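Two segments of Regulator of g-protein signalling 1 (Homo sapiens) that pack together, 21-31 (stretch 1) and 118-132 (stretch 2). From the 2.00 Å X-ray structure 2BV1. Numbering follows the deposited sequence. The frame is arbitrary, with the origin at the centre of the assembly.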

# COMPACT_ATOMS: atom_id res chain seq x y z
N GLN A 21 -5.46 18.14 0.81
CA GLN A 21 -5.43 17.31 2.01
C GLN A 21 -4.54 16.05 1.96
O GLN A 21 -4.02 15.61 2.99
CB GLN A 21 -6.86 16.93 2.43
CG GLN A 21 -7.63 18.06 3.12
CD GLN A 21 -7.12 18.38 4.53
OE1 GLN A 21 -7.23 17.56 5.47
NE2 GLN A 21 -6.57 19.58 4.69
N TRP A 22 -4.39 15.49 0.77
CA TRP A 22 -3.52 14.34 0.54
C TRP A 22 -2.05 14.65 0.87
O TRP A 22 -1.29 13.72 1.14
CB TRP A 22 -3.56 13.88 -0.92
CG TRP A 22 -4.94 13.49 -1.45
CD1 TRP A 22 -6.06 13.28 -0.73
CD2 TRP A 22 -5.28 13.23 -2.81
NE1 TRP A 22 -7.10 12.91 -1.55
CE2 TRP A 22 -6.66 12.88 -2.83
CE3 TRP A 22 -4.56 13.24 -4.01
CZ2 TRP A 22 -7.34 12.60 -4.01
CZ3 TRP A 22 -5.25 12.91 -5.21
CH2 TRP A 22 -6.63 12.63 -5.19
N SER A 23 -1.67 15.93 0.76
CA SER A 23 -0.34 16.38 1.20
C SER A 23 -0.21 16.48 2.71
O SER A 23 0.89 16.65 3.22
CB SER A 23 0.02 17.72 0.54
OG SER A 23 -0.65 18.73 1.22
N GLN A 24 -1.29 16.34 3.47
CA GLN A 24 -1.19 16.37 4.92
C GLN A 24 -0.50 15.12 5.52
O GLN A 24 0.31 15.23 6.44
CB GLN A 24 -2.56 16.65 5.55
CG GLN A 24 -3.09 18.10 5.21
CD GLN A 24 -2.52 19.25 6.11
OE1 GLN A 24 -1.39 19.75 5.91
NE2 GLN A 24 -3.34 19.69 7.06
N SER A 25 -0.84 13.94 5.02
CA SER A 25 -0.26 12.70 5.48
C SER A 25 -0.59 11.61 4.50
O SER A 25 -1.59 11.71 3.78
CB SER A 25 -0.76 12.31 6.88
OG SER A 25 -2.11 11.89 6.86
N LEU A 26 0.27 10.60 4.45
CA LEU A 26 0.03 9.48 3.60
C LEU A 26 -1.35 8.87 3.98
O LEU A 26 -2.12 8.42 3.12
CB LEU A 26 1.18 8.46 3.74
CG LEU A 26 1.00 7.11 3.01
CD1 LEU A 26 0.87 7.28 1.54
CD2 LEU A 26 2.19 6.24 3.37
N GLU A 27 -1.63 8.86 5.28
CA GLU A 27 -2.89 8.33 5.77
C GLU A 27 -4.12 9.04 5.15
O GLU A 27 -5.06 8.36 4.83
CB GLU A 27 -2.94 8.33 7.29
CG GLU A 27 -4.26 7.85 7.86
CD GLU A 27 -4.29 7.91 9.38
OE1 GLU A 27 -3.35 8.46 9.99
OE2 GLU A 27 -5.26 7.40 9.97
N LYS A 28 -4.10 10.37 4.97
CA LYS A 28 -5.22 11.06 4.30
C LYS A 28 -5.25 10.71 2.81
O LYS A 28 -6.32 10.49 2.25
CB LYS A 28 -5.16 12.58 4.46
CG LYS A 28 -5.13 13.04 5.89
CD LYS A 28 -5.75 14.42 6.05
CE LYS A 28 -5.59 14.95 7.46
NZ LYS A 28 -6.59 16.02 7.69
N LEU A 29 -4.10 10.62 2.17
CA LEU A 29 -4.09 10.22 0.77
C LEU A 29 -4.73 8.80 0.59
O LEU A 29 -5.57 8.58 -0.31
CB LEU A 29 -2.64 10.23 0.23
CG LEU A 29 -2.38 9.70 -1.18
CD1 LEU A 29 -3.06 10.53 -2.29
CD2 LEU A 29 -0.87 9.63 -1.39
N LEU A 30 -4.31 7.85 1.44
CA LEU A 30 -4.83 6.49 1.33
C LEU A 30 -6.29 6.30 1.78
O LEU A 30 -6.86 5.28 1.46
CB LEU A 30 -3.93 5.48 2.05
CG LEU A 30 -2.50 5.45 1.57
CD1 LEU A 30 -1.72 4.53 2.48
CD2 LEU A 30 -2.31 5.06 0.14
N ALA A 31 -6.85 7.25 2.55
CA ALA A 31 -8.23 7.16 2.97
C ALA A 31 -9.24 7.59 1.87
O ALA A 31 -10.42 7.41 2.03
CB ALA A 31 -8.45 7.99 4.20
N ILE A 118 6.28 -1.45 5.16
CA ILE A 118 5.96 -0.94 3.82
C ILE A 118 5.26 0.42 3.91
O ILE A 118 5.53 1.27 3.12
CB ILE A 118 5.05 -1.94 3.01
CG1 ILE A 118 5.78 -3.26 2.72
CG2 ILE A 118 4.51 -1.28 1.76
CD1 ILE A 118 7.15 -3.15 2.04
N TYR A 119 4.40 0.62 4.88
CA TYR A 119 3.80 1.94 5.06
C TYR A 119 4.86 3.01 5.28
O TYR A 119 4.83 4.07 4.68
CB TYR A 119 2.89 1.91 6.26
CG TYR A 119 2.10 3.17 6.42
CD1 TYR A 119 0.90 3.31 5.77
CD2 TYR A 119 2.56 4.23 7.23
CE1 TYR A 119 0.15 4.43 5.91
CE2 TYR A 119 1.80 5.39 7.37
CZ TYR A 119 0.59 5.46 6.68
OH TYR A 119 -0.24 6.54 6.75
N THR A 120 5.84 2.70 6.13
CA THR A 120 6.94 3.62 6.36
C THR A 120 7.76 3.89 5.11
O THR A 120 8.15 5.06 4.83
CB THR A 120 7.83 3.08 7.50
OG1 THR A 120 6.99 2.85 8.63
CG2 THR A 120 9.02 4.03 7.85
N LEU A 121 8.05 2.84 4.35
CA LEU A 121 8.80 3.01 3.13
C LEU A 121 8.12 4.00 2.17
O LEU A 121 8.78 4.84 1.51
CB LEU A 121 9.04 1.68 2.41
CG LEU A 121 10.14 0.69 2.77
CD1 LEU A 121 10.25 -0.32 1.61
CD2 LEU A 121 11.51 1.32 3.05
N MET A 122 6.81 3.85 2.06
CA MET A 122 5.99 4.79 1.27
C MET A 122 6.01 6.20 1.91
O MET A 122 6.28 7.18 1.28
CB MET A 122 4.56 4.26 1.17
CG MET A 122 4.41 3.04 0.25
SD MET A 122 2.69 2.58 -0.21
CE MET A 122 1.95 2.23 1.34
N GLU A 123 5.74 6.28 3.20
CA GLU A 123 5.66 7.58 3.88
C GLU A 123 6.91 8.41 3.71
O GLU A 123 6.82 9.59 3.50
CB GLU A 123 5.34 7.39 5.34
CG GLU A 123 4.81 8.63 6.06
CD GLU A 123 4.23 8.33 7.46
OE1 GLU A 123 4.60 7.31 8.11
OE2 GLU A 123 3.36 9.11 7.92
N LYS A 124 8.07 7.76 3.75
CA LYS A 124 9.33 8.43 3.80
C LYS A 124 10.00 8.58 2.45
O LYS A 124 10.81 9.45 2.27
CB LYS A 124 10.26 7.72 4.76
CG LYS A 124 9.74 7.72 6.19
CD LYS A 124 9.18 9.12 6.62
CE LYS A 124 9.18 9.27 8.15
NZ LYS A 124 7.85 9.63 8.72
N ASP A 125 9.61 7.80 1.46
CA ASP A 125 10.28 7.85 0.17
C ASP A 125 9.35 8.24 -1.00
O ASP A 125 9.44 9.32 -1.56
CB ASP A 125 10.90 6.45 -0.05
CG ASP A 125 11.56 6.29 -1.40
OD1 ASP A 125 12.20 7.23 -1.88
OD2 ASP A 125 11.42 5.19 -2.00
N SER A 126 8.41 7.38 -1.37
CA SER A 126 7.67 7.60 -2.60
C SER A 126 6.51 8.61 -2.42
O SER A 126 6.18 9.31 -3.37
CB SER A 126 7.14 6.28 -3.16
OG SER A 126 6.32 5.66 -2.23
N TYR A 127 5.91 8.68 -1.23
CA TYR A 127 4.88 9.66 -0.94
C TYR A 127 5.37 11.13 -1.10
O TYR A 127 4.72 11.90 -1.83
CB TYR A 127 4.27 9.41 0.41
CG TYR A 127 3.36 10.47 0.94
CD1 TYR A 127 2.15 10.76 0.31
CD2 TYR A 127 3.69 11.18 2.10
CE1 TYR A 127 1.30 11.75 0.83
CE2 TYR A 127 2.88 12.15 2.60
CZ TYR A 127 1.66 12.43 1.96
OH TYR A 127 0.87 13.41 2.49
N PRO A 128 6.48 11.52 -0.44
CA PRO A 128 7.03 12.85 -0.73
C PRO A 128 7.31 13.13 -2.21
O PRO A 128 7.03 14.22 -2.68
CB PRO A 128 8.33 12.91 0.10
CG PRO A 128 8.10 11.91 1.21
CD PRO A 128 7.20 10.86 0.66
N ARG A 129 7.88 12.17 -2.93
CA ARG A 129 8.18 12.33 -4.35
C ARG A 129 6.91 12.55 -5.17
O ARG A 129 6.88 13.39 -6.07
CB ARG A 129 8.89 11.10 -4.88
CG ARG A 129 9.63 11.27 -6.20
CD ARG A 129 10.73 10.24 -6.40
NE ARG A 129 10.33 8.87 -6.03
CZ ARG A 129 10.79 8.21 -4.96
NH1 ARG A 129 11.62 8.79 -4.10
NH2 ARG A 129 10.39 6.97 -4.74
N PHE A 130 5.88 11.77 -4.85
CA PHE A 130 4.55 11.92 -5.48
C PHE A 130 4.00 13.35 -5.34
O PHE A 130 3.41 13.93 -6.31
CB PHE A 130 3.60 10.97 -4.81
CG PHE A 130 2.17 11.20 -5.15
CD1 PHE A 130 1.70 10.95 -6.44
CD2 PHE A 130 1.29 11.61 -4.18
CE1 PHE A 130 0.38 11.14 -6.75
CE2 PHE A 130 -0.03 11.81 -4.49
CZ PHE A 130 -0.49 11.57 -5.78
N LEU A 131 4.18 13.92 -4.15
CA LEU A 131 3.66 15.24 -3.90
C LEU A 131 4.39 16.29 -4.68
O LEU A 131 3.90 17.41 -4.79
CB LEU A 131 3.67 15.57 -2.40
CG LEU A 131 2.80 14.72 -1.47
CD1 LEU A 131 3.04 15.11 -0.04
CD2 LEU A 131 1.32 14.88 -1.82
N LYS A 132 5.57 15.95 -5.20
CA LYS A 132 6.30 16.82 -6.13
C LYS A 132 6.18 16.40 -7.59
O LYS A 132 6.85 16.99 -8.44
CB LYS A 132 7.78 16.94 -5.74
CG LYS A 132 8.00 17.62 -4.39
CD LYS A 132 9.45 17.49 -3.91
O HOH W 1 2.63 10.94 6.07

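Stretch 2 is helical over nearly all its length, and the short helix of stretch 1 that starts at L26 lies nearly perpendicular to it, at 96°. About 559 Å² is buried between them. L26 contributes most, its side chain sitting as a knob among Y119, M122, E123 and Y127.

Y119 comes first. Its CB points sideways, but the t rotamer brings the ring to stretch 1. L26 CD2 lies over one ring face, 3.8 Å from the centroid of the Y119 ring, a CH-pi contact. L30 CD1 is 3.9 Å from Y119 CE1. Y119 OH comes within 3.1 Å of E27 N, but the angle is too poor for a hydrogen bond.

The CA-to-CB bond of M122 points toward stretch 1. Its CB is 3.8 Å from L26 CD2, so its aliphatic base forms part of the pocket. E123 forms another part: its CB is 3.9 Å from L26 CD2. Its carboxylate works through water 1, which donates to E123 OE2 (2.7 Å) and accepts from L26 N (2.9 Å). The water thus serves an amide in the first turn of a helix, which has no preceding turn to bond to.

A wider pi-type turn at 122-126 precedes Y127, the main polar anchor. Y127 OH donates to W22 O at 2.6 Å, the single direct hydrogen bond across the contact. L26 CB stands over the ring face, 4.0 Å from the centroid of the Y127 ring. At the ring edge, L29 CD2 is 3.6 Å from Y127 CD1. An aromatic ring with a terminal hydroxyl suits this place: it packs against leucines and still reaches a backbone carbonyl.

F130, buried and purely apolar, continues the packing, with CE2 3.9 Å from L29 CD2. L131 closes the contact. Its CD2 lies 3.8 Å from S23 CA, covering backbone where stretch 1 is not yet regular helix.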